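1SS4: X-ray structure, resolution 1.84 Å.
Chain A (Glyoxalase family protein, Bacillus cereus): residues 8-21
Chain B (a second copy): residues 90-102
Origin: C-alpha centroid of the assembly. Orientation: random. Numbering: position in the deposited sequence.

Chain A 8-21: KLLRMDNVSIVVES
Chain B (90-102) PVNALGYLRVMFT

Two copies of the protein pair strands here. Chain A contributes a strand through Leu A9 to Ile A17, interrupted by helix-like angles at Leu A10 (-75°, -37°) and Asp A13 (-60°, -45°). Chain B contributes a strand through Tyr B96 to Thr B102. The strands run antiparallel, with 144° between their directions and a closest axis approach of 4.4 Å. The two stretches bury 1076 Å², both sides summed. Met A12, Val A15, Ile A17, Tyr B96, Val B99 and Phe B101 share one face of the sheet, which is largely apolar; Arg A11, Asn A14, Val A18, Arg B98, Met B100 and Thr B102 lie on the other.

Pro B90 lies out of reach. Val B91 and Ala B93 present carbonyls to Val A18; Ala B93 O lies 3.1 Å from Val A18 CB. Leu B94 (chi1 m, chi2 t) starts sideways, but its end comes nearer. Leu B94 CD2 lies 4.1 Å from Val A18 CG1 and 3.6 Å from Glu A20 N.

Gly B95 has phi 115° and psi -175°. A CB at these angles would jam against the preceding carbonyl oxygen, which calls for glycine. Its backbone makes two nearly straight hydrogen bonds with Val A18: Gly B95 N to Val A18 O at 2.9 Å, and Val A18 N to Gly B95 O at 3.0 Å.

Tyr B96 (phi -54°, psi 134°; chi1 -75°, chi2 -72°) pairs with Ile A17, CA to CA 4.3 Å. Tyr B96 CD1 is 3.8 Å from Ile A17 CG1 and 4.2 Å from Val A15 CG2; both approach the ring obliquely. Tyr B96 OH is hydrogen-bonded elsewhere in the structure.

Leu B97 (phi -107°, psi -60°; chi1 t, chi2 p) departs from regular strand angles. Its CB points toward chain A. Leu B97 N donates to Ser A16 O at 2.8 Å, and Leu B97 CD2 packs 4.0 Å from Val A18 CG2 (Val A18 chi1 t).

Arg B98 has chi1 54° and chi2 115°, the latter off the usual wells. Arg B98 O accepts from Ser A16 N at 2.8 Å. The side chain reaches Asn A14 (chi1 p): Arg B98 NH1 donates to Asn A14 OD1 at 2.7 Å, near the guanidinium plane, and Arg B98 NH2 adds a weak bond to the same OD1 at 3.1 Å. Ser A16 OG sits over one guanidinium face, 3.4 Å from Arg B98 NH1, at an angle too poor for a bond.

Val B99 (chi1 m) pairs with Val A15 (chi1 p), CA to CA 4.1 Å. Val B99 CG1 is 4.0 Å from Val A15 CG2 and 4.3 Å from Met A12 SE.

Met B100 is selenomethionine (t, p, p). Met B100 N donates to Asn A14 O at 2.7 Å. Met B100 O accepts a weak bond from Asp A13 N at 2.8 Å, bent to 120°. The register shifts by one between Met A12 and Asn A14, a beta bulge. Asp A13 OD2 accepts from Asn A14 ND2 at 2.9 Å.

Phe B101 (chi1 -61°, chi2 -79°) pairs with Met A12, also selenomethionine (t, t, p). Phe B101 CE1 is 3.8 Å from Met A12 CG. Phe B101 CB touches Leu A9 CD1 at 3.7 Å.

Thr B102 (chi1 m) is the last residue of this stretch. Thr B102 N donates to Arg A11 O at 3.0 Å, and Thr B102 O accepts from Leu A10 N at 2.9 Å. Thr B102 OG1 lies over one face of the Arg A11 guanidinium.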

# COMPACT_ATOMS: atom_id res chain seq x y z
N LYS A 8 -0.03 20.31 6.37
CA LYS A 8 -1.27 19.60 6.64
C LYS A 8 -1.34 18.36 5.76
O LYS A 8 -1.02 18.43 4.57
CB LYS A 8 -2.46 20.53 6.36
CG LYS A 8 -3.81 19.99 6.76
CD LYS A 8 -4.89 21.05 6.56
CE LYS A 8 -6.28 20.51 6.89
NZ LYS A 8 -7.31 21.60 6.85
N LEU A 9 -1.75 17.24 6.33
CA LEU A 9 -1.87 16.01 5.55
C LEU A 9 -3.32 15.93 5.14
O LEU A 9 -4.19 15.63 5.98
CB LEU A 9 -1.48 14.79 6.40
CG LEU A 9 -1.52 13.43 5.69
CD1 LEU A 9 -0.62 13.45 4.47
CD2 LEU A 9 -1.09 12.34 6.66
N LEU A 10 -3.60 16.17 3.86
CA LEU A 10 -4.97 16.17 3.36
C LEU A 10 -5.56 14.77 3.21
O LEU A 10 -6.74 14.56 3.47
CB LEU A 10 -5.06 16.96 2.05
CG LEU A 10 -4.38 18.35 2.14
CD1 LEU A 10 -4.70 19.13 0.90
CD2 LEU A 10 -4.85 19.11 3.37
N ARG A 11 -4.74 13.82 2.78
CA ARG A 11 -5.20 12.44 2.69
C ARG A 11 -4.16 11.51 2.10
O ARG A 11 -3.10 11.93 1.65
CB ARG A 11 -6.49 12.31 1.86
CG ARG A 11 -6.31 12.32 0.38
CD ARG A 11 -6.31 13.72 -0.11
NE ARG A 11 -6.10 13.81 -1.54
CZ ARG A 11 -6.41 14.89 -2.25
NH1 ARG A 11 -6.94 15.94 -1.65
NH2 ARG A 11 -6.14 14.92 -3.55
N MSE A 12 -4.44 10.22 2.17
CA MSE A 12 -3.55 9.25 1.56
C MSE A 12 -4.28 9.00 0.24
O MSE A 12 -5.31 8.35 0.23
CB MSE A 12 -3.47 7.96 2.38
CG MSE A 12 -2.57 6.95 1.73
SE MSE A 12 -2.37 5.40 2.88
CE MSE A 12 -3.92 4.42 2.27
N ASP A 13 -3.76 9.55 -0.84
CA ASP A 13 -4.40 9.44 -2.15
C ASP A 13 -4.58 8.04 -2.69
O ASP A 13 -5.65 7.69 -3.19
CB ASP A 13 -3.62 10.26 -3.17
CG ASP A 13 -4.47 10.61 -4.36
OD1 ASP A 13 -5.18 11.65 -4.29
OD2 ASP A 13 -4.44 9.84 -5.35
N ASN A 14 -3.54 7.22 -2.59
CA ASN A 14 -3.62 5.87 -3.12
C ASN A 14 -2.38 5.07 -2.78
O ASN A 14 -1.37 5.63 -2.32
CB ASN A 14 -3.73 5.93 -4.66
CG ASN A 14 -2.45 6.51 -5.33
OD1 ASN A 14 -1.41 5.85 -5.39
ND2 ASN A 14 -2.53 7.74 -5.81
N VAL A 15 -2.47 3.77 -2.99
CA VAL A 15 -1.32 2.89 -2.84
C VAL A 15 -1.21 2.37 -4.27
O VAL A 15 -2.23 2.13 -4.91
CB VAL A 15 -1.59 1.71 -1.89
CG1 VAL A 15 -2.85 0.99 -2.29
CG2 VAL A 15 -0.41 0.75 -1.93
N SER A 16 0.00 2.27 -4.80
CA SER A 16 0.13 1.80 -6.17
C SER A 16 0.83 0.48 -6.22
O SER A 16 1.67 0.17 -5.36
CB SER A 16 0.89 2.80 -7.05
OG SER A 16 2.26 2.85 -6.65
N ILE A 17 0.46 -0.30 -7.25
CA ILE A 17 1.02 -1.64 -7.46
C ILE A 17 1.49 -1.70 -8.93
O ILE A 17 0.76 -1.28 -9.82
CB ILE A 17 -0.06 -2.76 -7.25
CG1 ILE A 17 -0.84 -2.51 -5.95
CG2 ILE A 17 0.62 -4.15 -7.22
CD1 ILE A 17 -2.07 -3.43 -5.78
N VAL A 18 2.70 -2.21 -9.15
CA VAL A 18 3.25 -2.37 -10.49
C VAL A 18 2.87 -3.80 -10.89
O VAL A 18 3.18 -4.74 -10.17
CB VAL A 18 4.78 -2.21 -10.48
CG1 VAL A 18 5.37 -2.57 -11.83
CG2 VAL A 18 5.12 -0.79 -10.13
N VAL A 19 2.17 -3.95 -12.01
CA VAL A 19 1.73 -5.26 -12.42
C VAL A 19 2.20 -5.64 -13.82
O VAL A 19 2.67 -4.78 -14.58
CB VAL A 19 0.19 -5.38 -12.34
CG1 VAL A 19 -0.27 -5.06 -10.93
CG2 VAL A 19 -0.47 -4.43 -13.34
N GLU A 20 2.08 -6.93 -14.13
CA GLU A 20 2.47 -7.49 -15.41
C GLU A 20 1.38 -7.22 -16.46
O GLU A 20 1.67 -6.83 -17.59
CB GLU A 20 2.65 -9.00 -15.25
CG GLU A 20 3.35 -9.70 -16.39
CD GLU A 20 3.56 -11.18 -16.12
OE1 GLU A 20 4.13 -11.85 -17.02
OE2 GLU A 20 3.17 -11.69 -15.03
N SER A 21 0.13 -7.43 -16.08
CA SER A 21 -1.02 -7.21 -16.97
C SER A 21 -2.02 -6.24 -16.35
O SER A 21 -2.64 -6.56 -15.33
CB SER A 21 -1.75 -8.53 -17.25
OG SER A 21 -3.02 -8.30 -17.84
N PRO B 90 13.74 -1.46 -6.71
CA PRO B 90 13.72 -0.32 -7.64
C PRO B 90 12.30 0.08 -7.99
O PRO B 90 11.36 -0.70 -7.77
CB PRO B 90 14.45 -0.86 -8.88
CG PRO B 90 14.29 -2.33 -8.79
CD PRO B 90 14.35 -2.65 -7.31
N VAL B 91 12.13 1.27 -8.55
CA VAL B 91 10.78 1.69 -8.91
C VAL B 91 10.21 0.77 -9.97
O VAL B 91 9.03 0.45 -9.93
CB VAL B 91 10.77 3.15 -9.42
CG1 VAL B 91 9.40 3.49 -10.02
CG2 VAL B 91 11.06 4.07 -8.27
N ASN B 92 11.05 0.35 -10.93
CA ASN B 92 10.60 -0.55 -11.97
C ASN B 92 10.71 -2.00 -11.51
O ASN B 92 11.51 -2.79 -12.02
CB ASN B 92 11.35 -0.29 -13.32
CG ASN B 92 12.87 -0.35 -13.19
OD1 ASN B 92 13.43 0.03 -12.18
ND2 ASN B 92 13.54 -0.83 -14.24
N ALA B 93 9.90 -2.34 -10.50
CA ALA B 93 9.85 -3.69 -9.95
C ALA B 93 8.37 -4.06 -9.83
O ALA B 93 7.53 -3.19 -9.56
CB ALA B 93 10.53 -3.75 -8.56
N LEU B 94 8.05 -5.35 -10.01
CA LEU B 94 6.66 -5.79 -9.89
C LEU B 94 6.30 -5.91 -8.40
O LEU B 94 7.14 -6.31 -7.57
CB LEU B 94 6.46 -7.14 -10.59
CG LEU B 94 6.69 -7.04 -12.09
CD1 LEU B 94 7.11 -8.41 -12.62
CD2 LEU B 94 5.43 -6.51 -12.80
N GLY B 95 5.04 -5.56 -8.09
CA GLY B 95 4.55 -5.62 -6.72
C GLY B 95 4.18 -4.27 -6.12
O GLY B 95 4.21 -3.25 -6.80
N TYR B 96 3.81 -4.26 -4.84
CA TYR B 96 3.44 -3.00 -4.18
C TYR B 96 4.58 -2.01 -4.38
O TYR B 96 5.74 -2.36 -4.20
CB TYR B 96 3.19 -3.24 -2.69
CG TYR B 96 1.87 -3.94 -2.41
CD1 TYR B 96 0.67 -3.26 -2.57
CD2 TYR B 96 1.84 -5.27 -1.96
CE1 TYR B 96 -0.54 -3.87 -2.31
CE2 TYR B 96 0.63 -5.90 -1.69
CZ TYR B 96 -0.56 -5.19 -1.87
OH TYR B 96 -1.79 -5.75 -1.61
N LEU B 97 4.24 -0.77 -4.76
CA LEU B 97 5.27 0.23 -5.03
C LEU B 97 5.36 1.29 -3.94
O LEU B 97 6.40 1.43 -3.30
CB LEU B 97 5.03 0.90 -6.39
CG LEU B 97 5.99 2.03 -6.81
CD1 LEU B 97 7.43 1.47 -7.00
CD2 LEU B 97 5.49 2.66 -8.12
N ARG B 98 4.28 2.02 -3.71
CA ARG B 98 4.33 3.08 -2.72
C ARG B 98 2.96 3.60 -2.37
O ARG B 98 2.00 3.42 -3.13
CB ARG B 98 5.14 4.26 -3.29
CG ARG B 98 4.57 4.70 -4.68
CD ARG B 98 4.00 6.09 -4.64
NE ARG B 98 3.17 6.43 -5.81
CZ ARG B 98 1.86 6.18 -5.91
NH1 ARG B 98 1.21 5.56 -4.93
NH2 ARG B 98 1.18 6.61 -6.97
N VAL B 99 2.87 4.22 -1.20
CA VAL B 99 1.64 4.87 -0.82
C VAL B 99 1.90 6.35 -1.14
O VAL B 99 3.04 6.86 -0.98
CB VAL B 99 1.28 4.69 0.69
CG1 VAL B 99 0.81 3.25 0.94
CG2 VAL B 99 2.48 5.03 1.58
N MSE B 100 0.86 7.02 -1.60
CA MSE B 100 0.94 8.43 -1.96
C MSE B 100 0.12 9.32 -1.02
O MSE B 100 -1.05 9.04 -0.76
CB MSE B 100 0.46 8.60 -3.40
CG MSE B 100 0.14 10.03 -3.78
SE MSE B 100 1.72 11.01 -4.24
CE MSE B 100 1.78 10.36 -6.05
N PHE B 101 0.74 10.39 -0.52
CA PHE B 101 0.06 11.33 0.38
C PHE B 101 -0.04 12.73 -0.24
O PHE B 101 0.89 13.19 -0.90
CB PHE B 101 0.81 11.47 1.69
CG PHE B 101 0.95 10.22 2.46
CD1 PHE B 101 -0.10 9.74 3.23
CD2 PHE B 101 2.16 9.51 2.44
CE1 PHE B 101 0.05 8.56 3.98
CE2 PHE B 101 2.31 8.33 3.19
CZ PHE B 101 1.25 7.87 3.96
N THR B 102 -1.16 13.41 -0.02
CA THR B 102 -1.31 14.77 -0.51
C THR B 102 -1.12 15.68 0.68
O THR B 102 -1.77 15.51 1.72
CB THR B 102 -2.70 14.99 -1.13
OG1 THR B 102 -2.84 14.12 -2.26
CG2 THR B 102 -2.84 16.45 -1.60